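Local coordinates for protein sensory transduction histidine kinase, putative (Borrelia burgdorferi, PDB 5BWJ) that probably senses small molecules in the periplasm through this Venus flytrap domain and passes the signal on by ATP-dependent histidine phosphorylation, at residues L31-L36 / V49-N54; D124-K129 / Y154-C159. All blocks are in the same frame, centred on the assembly; numbering follows the deposited sequence.

Contact 1: L31-L36 / V49-N54; sequences LIFSIL and VEHIDN
Val-49 offers its two methyl groups to two different side chains of the helix, and the contrast between these meetings shows how one small interface can grade from a buried side to a partly exposed one. With CG1 anti to the backbone nitrogen (chi1 -177°) and CG2 anti to the carbonyl carbon, the methyls are split between Phe-33 and Leu-36. On the inner side, Val-49 CG2 lies 3.9 Å from Leu-36 CD1; Leu-36 is buried, resting also on Phe-10 of strand 6-13, while Val-49 touches Leu-12 of the same strand. Outward of this, Val-49 CG1 reaches the rim of the Phe-33 ring, 4.0 Å from CE1. One face of that ring is covered from within its own helix, where Ile-32 CG2 sits over its centre, 3.8 Å above the plane. The partly exposed side is aromatic: Phe-33 and His-51 touch rim to rim, Phe-33 CZ 3.8 Å from His-51 NE2, without face overlap, their planes at 56°. No hydrogen bond crosses, and His-51 stacks instead on Tyr-28. Strand 45-52 runs parallel to strand 6-13, and helix 32-42 lies between them in the chain: a beta-alpha-beta crossover, with the short hairpin 21-22/28-29 inserted, within a Venus flytrap fold.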
loop_
_atom_site.group_PDB
_atom_site.type_symbol
_atom_site.label_atom_id
_atom_site.label_comp_id
_atom_site.label_asym_id
_atom_site.label_seq_id
_atom_site.Cartn_x
_atom_site.Cartn_y
_atom_site.Cartn_z
ATOM N N LEU B 31 -12.364 -0.140 -0.293
ATOM C CA LEU B 31 -12.753 -1.071 0.760
ATOM C C LEU B 31 -13.141 -0.357 2.056
ATOM O O LEU B 31 -13.567 -1.003 3.014
ATOM C CB LEU B 31 -11.613 -2.060 1.030
ATOM C CG LEU B 31 -10.240 -1.468 1.365
ATOM C CD1 LEU B 31 -10.092 -1.223 2.854
ATOM C CD2 LEU B 31 -9.132 -2.376 0.862
ATOM N N ILE B 32 -12.992 0.965 2.089
ATOM C CA ILE B 32 -13.273 1.729 3.304
ATOM C C ILE B 32 -14.749 1.638 3.681
ATOM O O ILE B 32 -15.102 1.667 4.859
ATOM C CB ILE B 32 -12.884 3.224 3.152
ATOM C CG1 ILE B 32 -12.941 3.949 4.502
ATOM C CG2 ILE B 32 -13.801 3.933 2.155
ATOM C CD1 ILE B 32 -11.902 3.494 5.505
ATOM N N PHE B 33 -15.603 1.526 2.669
ATOM C CA PHE B 33 -17.044 1.493 2.883
ATOM C C PHE B 33 -17.433 0.236 3.654
ATOM O O PHE B 33 -18.305 0.272 4.522
ATOM C CB PHE B 33 -17.779 1.561 1.542
ATOM C CG PHE B 33 -17.231 2.605 0.611
ATOM C CD1 PHE B 33 -17.540 3.944 0.790
ATOM C CD2 PHE B 33 -16.392 2.249 -0.434
ATOM C CE1 PHE B 33 -17.029 4.908 -0.059
ATOM C CE2 PHE B 33 -15.878 3.209 -1.287
ATOM C CZ PHE B 33 -16.198 4.542 -1.098
ATOM N N SER B 34 -16.769 -0.871 3.335
ATOM C CA SER B 34 -16.962 -2.124 4.054
ATOM C C SER B 34 -16.515 -1.997 5.509
ATOM O O SER B 34 -17.186 -2.483 6.419
ATOM C CB SER B 34 -16.191 -3.254 3.367
ATOM O OG SER B 34 -16.259 -4.451 4.123
ATOM N N ILE B 35 -15.376 -1.342 5.720
ATOM C CA ILE B 35 -14.841 -1.142 7.061
ATOM C C ILE B 35 -15.764 -0.268 7.906
ATOM O O ILE B 35 -16.006 -0.561 9.076
ATOM C CB ILE B 35 -13.444 -0.488 7.022
ATOM C CG1 ILE B 35 -12.466 -1.361 6.232
ATOM C CG2 ILE B 35 -12.911 -0.266 8.440
ATOM C CD1 ILE B 35 -11.144 -0.683 5.941
ATOM N N LEU B 36 -16.264 0.812 7.313
ATOM C CA LEU B 36 -17.112 1.756 8.032
ATOM C C LEU B 36 -18.444 1.131 8.439
ATOM O O LEU B 36 -18.965 1.423 9.514
ATOM C CB LEU B 36 -17.357 3.005 7.182
ATOM C CG LEU B 36 -16.152 3.932 6.993
ATOM C CD1 LEU B 36 -16.460 5.012 5.966
ATOM C CD2 LEU B 36 -15.734 4.566 8.312
ATOM N N VAL B 49 -21.255 8.872 4.239
ATOM C CA VAL B 49 -19.971 9.067 3.581
ATOM C C VAL B 49 -20.089 10.161 2.531
ATOM O O VAL B 49 -21.013 10.154 1.716
ATOM C CB VAL B 49 -19.466 7.772 2.920
ATOM C CG1 VAL B 49 -18.092 7.989 2.303
ATOM C CG2 VAL B 49 -19.411 6.644 3.940
ATOM N N GLU B 50 -19.150 11.102 2.565
ATOM C CA GLU B 50 -19.105 12.182 1.590
ATOM C C GLU B 50 -17.674 12.399 1.114
ATOM O O GLU B 50 -16.757 12.545 1.921
ATOM C CB GLU B 50 -19.666 13.476 2.185
ATOM C CG GLU B 50 -19.597 14.670 1.244
ATOM C CD GLU B 50 -20.207 15.922 1.842
ATOM O OE1 GLU B 50 -19.497 16.946 1.926
ATOM O OE2 GLU B 50 -21.398 15.882 2.218
ATOM N N HIS B 51 -17.491 12.417 -0.200
ATOM C CA HIS B 51 -16.179 12.656 -0.783
ATOM C C HIS B 51 -15.951 14.140 -1.030
ATOM O O HIS B 51 -16.847 14.847 -1.494
ATOM C CB HIS B 51 -16.024 11.885 -2.094
ATOM C CG HIS B 51 -16.025 10.397 -1.922
ATOM N ND1 HIS B 51 -17.184 9.651 -1.910
ATOM C CD2 HIS B 51 -15.009 9.519 -1.755
ATOM C CE1 HIS B 51 -16.880 8.376 -1.744
ATOM N NE2 HIS B 51 -15.567 8.269 -1.649
ATOM N N ILE B 52 -14.750 14.604 -0.706
ATOM C CA ILE B 52 -14.321 15.952 -1.052
ATOM C C ILE B 52 -12.888 15.906 -1.575
ATOM O O ILE B 52 -12.027 15.238 -1.002
ATOM C CB ILE B 52 -14.418 16.915 0.151
ATOM C CG1 ILE B 52 -13.774 16.299 1.398
ATOM C CG2 ILE B 52 -15.880 17.261 0.428
ATOM C CD1 ILE B 52 -13.619 17.271 2.550
ATOM N N ASP B 53 -12.642 16.600 -2.680
ATOM C CA ASP B 53 -11.316 16.631 -3.283
ATOM C C ASP B 53 -10.347 17.425 -2.420
ATOM O O ASP B 53 -9.243 16.964 -2.119
ATOM C CB ASP B 53 -11.380 17.234 -4.688
ATOM C CG ASP B 53 -12.105 16.341 -5.673
ATOM O OD1 ASP B 53 -12.832 15.428 -5.224
ATOM O OD2 ASP B 53 -11.954 16.552 -6.895
ATOM N N ASN B 54 -10.776 18.617 -2.019
ATOM C CA ASN B 54 -9.925 19.550 -1.294
ATOM C C ASN B 54 -10.396 19.744 0.138
ATOM O O ASN B 54 -11.545 19.447 0.470
ATOM C CB ASN B 54 -9.894 20.900 -2.015
ATOM C CG ASN B 54 -9.636 20.759 -3.500
ATOM O OD1 ASN B 54 -8.930 19.849 -3.935
ATOM N ND2 ASN B 54 -10.212 21.660 -4.289
#

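Contact 2: D124-K129 / Y154-C159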
loop_
_atom_site.group_PDB
_atom_site.type_symbol
_atom_site.label_atom_id
_atom_site.label_comp_id
_atom_site.label_asym_id
_atom_site.label_seq_id
_atom_site.Cartn_x
_atom_site.Cartn_y
_atom_site.Cartn_z
ATOM N N ASP B 124 5.385 19.728 4.329
ATOM C CA ASP B 124 6.302 20.044 5.419
ATOM C C ASP B 124 7.698 19.489 5.156
ATOM O O ASP B 124 8.695 20.158 5.423
ATOM C CB ASP B 124 5.769 19.496 6.747
ATOM C CG ASP B 124 4.578 20.279 7.265
ATOM O OD1 ASP B 124 4.378 21.429 6.822
ATOM O OD2 ASP B 124 3.846 19.744 8.122
ATOM N N ILE B 125 7.764 18.271 4.625
ATOM C CA ILE B 125 9.045 17.627 4.347
ATOM C C ILE B 125 9.872 18.470 3.380
ATOM O O ILE B 125 11.063 18.684 3.598
ATOM C CB ILE B 125 8.848 16.206 3.769
ATOM C CG1 ILE B 125 8.217 15.294 4.823
ATOM C CG2 ILE B 125 10.179 15.601 3.319
ATOM C CD1 ILE B 125 7.695 13.982 4.276
ATOM N N LEU B 126 9.236 18.959 2.321
ATOM C CA LEU B 126 9.936 19.753 1.316
ATOM C C LEU B 126 10.386 21.104 1.874
ATOM O O LEU B 126 11.397 21.655 1.436
ATOM C CB LEU B 126 9.045 19.968 0.089
ATOM C CG LEU B 126 8.581 18.709 -0.647
ATOM C CD1 LEU B 126 7.725 19.081 -1.849
ATOM C CD2 LEU B 126 9.760 17.848 -1.080
ATOM N N ARG B 127 9.642 21.635 2.839
ATOM C CA ARG B 127 9.998 22.913 3.450
ATOM C C ARG B 127 11.127 22.741 4.461
ATOM O O ARG B 127 11.938 23.645 4.655
ATOM C CB ARG B 127 8.778 23.550 4.119
ATOM C CG ARG B 127 7.681 23.936 3.139
ATOM C CD ARG B 127 6.662 24.876 3.758
ATOM N NE ARG B 127 5.522 25.092 2.871
ATOM C CZ ARG B 127 5.554 25.846 1.776
ATOM N NH1 ARG B 127 6.673 26.464 1.419
ATOM N NH2 ARG B 127 4.465 25.980 1.032
ATOM N N LEU B 128 11.177 21.577 5.101
ATOM C CA LEU B 128 12.256 21.262 6.030
ATOM C C LEU B 128 13.549 20.981 5.272
ATOM O O LEU B 128 14.639 21.299 5.746
ATOM C CB LEU B 128 11.881 20.065 6.905
ATOM C CG LEU B 128 11.259 20.392 8.265
ATOM C CD1 LEU B 128 10.138 21.420 8.147
ATOM C CD2 LEU B 128 10.746 19.120 8.923
ATOM N N LYS B 129 13.419 20.387 4.090
ATOM C CA LYS B 129 14.566 20.135 3.225
ATOM C C LYS B 129 14.940 21.391 2.440
ATOM O O LYS B 129 15.866 21.373 1.630
ATOM C CB LYS B 129 14.265 18.983 2.264
ATOM N N TYR B 154 8.818 17.232 -10.967
ATOM C CA TYR B 154 8.654 16.147 -10.005
ATOM C C TYR B 154 7.421 16.369 -9.137
ATOM O O TYR B 154 7.034 17.510 -8.881
ATOM C CB TYR B 154 9.894 16.028 -9.116
ATOM C CG TYR B 154 11.187 15.855 -9.881
ATOM C CD1 TYR B 154 11.892 16.956 -10.350
ATOM C CD2 TYR B 154 11.705 14.593 -10.129
ATOM C CE1 TYR B 154 13.074 16.802 -11.049
ATOM C CE2 TYR B 154 12.885 14.429 -10.827
ATOM C CZ TYR B 154 13.566 15.536 -11.284
ATOM O OH TYR B 154 14.742 15.375 -11.979
ATOM N N ILE B 155 6.807 15.277 -8.689
ATOM C CA ILE B 155 5.741 15.350 -7.696
ATOM C C ILE B 155 6.120 14.487 -6.499
ATOM O O ILE B 155 6.789 13.465 -6.645
ATOM C CB ILE B 155 4.377 14.906 -8.269
ATOM C CG1 ILE B 155 4.453 13.471 -8.795
ATOM C CG2 ILE B 155 3.934 15.878 -9.360
ATOM C CD1 ILE B 155 3.134 12.923 -9.313
ATOM N N TYR B 156 5.690 14.917 -5.317
ATOM C CA TYR B 156 6.066 14.275 -4.066
ATOM C C TYR B 156 4.824 13.937 -3.251
ATOM O O TYR B 156 4.017 14.814 -2.951
ATOM C CB TYR B 156 6.996 15.197 -3.276
ATOM C CG TYR B 156 7.679 14.548 -2.098
ATOM C CD1 TYR B 156 8.570 13.499 -2.278
ATOM C CD2 TYR B 156 7.452 15.000 -0.805
ATOM C CE1 TYR B 156 9.204 12.908 -1.202
ATOM C CE2 TYR B 156 8.083 14.415 0.278
ATOM C CZ TYR B 156 8.957 13.370 0.072
ATOM O OH TYR B 156 9.587 12.784 1.144
ATOM N N GLY B 157 4.664 12.664 -2.900
ATOM C CA GLY B 157 3.502 12.244 -2.141
ATOM C C GLY B 157 3.337 10.743 -2.000
ATOM O O GLY B 157 4.310 9.986 -2.027
ATOM N N ASP B 158 2.084 10.324 -1.852
ATOM C CA ASP B 158 1.743 8.935 -1.567
ATOM C C ASP B 158 2.191 7.987 -2.677
ATOM O O ASP B 158 1.896 8.212 -3.851
ATOM C CB ASP B 158 0.234 8.807 -1.351
ATOM C CG ASP B 158 -0.175 7.419 -0.909
ATOM O OD1 ASP B 158 -0.466 6.579 -1.784
ATOM O OD2 ASP B 158 -0.202 7.168 0.314
ATOM N N CYS B 159 2.886 6.919 -2.292
ATOM C CA CYS B 159 3.476 5.988 -3.253
ATOM C C CYS B 159 2.429 5.266 -4.094
ATOM O O CYS B 159 2.612 5.086 -5.298
ATOM C CB CYS B 159 4.347 4.949 -2.535
ATOM S SG CYS B 159 3.474 3.918 -1.322
#
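Tyr-156 OH is gripped by two polar partners, Ser-90 OG and the backbone oxygen Val-181 O, and beside them it meets the aliphatic surface of the helix, with Ile-125 CG2 3.6 Å away. It illustrates how a buried tyrosine can serve two roles at once: the hydrogen bonds satisfy the hydroxyl and limit how far the ring can shift, while the carbons behind it pack against apolar groups. The ring reaches the helix because its CG is anti to the backbone N (chi1 -168°), which carries the long side chain out from the strand and across the 8.6 Å that separates the CA atoms of Leu-126 and Tyr-156.

The two helix residues share the ring along its length. Ile-125 crosses it at about a right angle near the hydroxyl end, with CG2 3.9 Å from Tyr-156 CE2 and CD1 also 3.9 Å from Tyr-156 OH. Leu-126 takes the end nearer the strand, running past the tyrosine in the opposite direction; its CD2 lies 3.7 Å from Tyr-156 CD2 and makes an off-centre CH-pi contact, 4.2 Å from the ring centroid and 29° off the normal.

After Tyr-156 the chain turns a corner at Gly-157, and Asp-158 OD1 then caps Thr-161 N at the start of helix 161-169. Leu-126 also rests on Ile-114 and Val-116 of strand 114-117, which pairs in parallel with strand 154-156. Ile-155 points the other way, onto Leu-143, Val-144 and Leu-147, so that helices 121-128 and 140-148 lie against opposite faces of the sheet, while strand 79-94 pairs antiparallel with strand 154-156.

Contacts 1 and 2 follow the same rule, a helix laid on a strand through apolar and aromatic side chains with no hydrogen bond across, yet they belong to separate regions of the domain. Their centres are 25 Å apart, on opposite sides of the chain's centre, and their nearest atoms stay about 13 Å from each other. What joins them is one continuous sheet, leading from strand 45-52 through strands 6-13, 65-69, 184-192 and 79-94 to strand 154-156. Such a division is consistent with two lobes of a Venus flytrap sensor. The side chain of Phe-33 in contact 1 is about 6 Å from that of Glu-29, a near neighbour in sequence that has been seen to bind magnesium, though none is bound to this chain here; contact 2 lies away from that site.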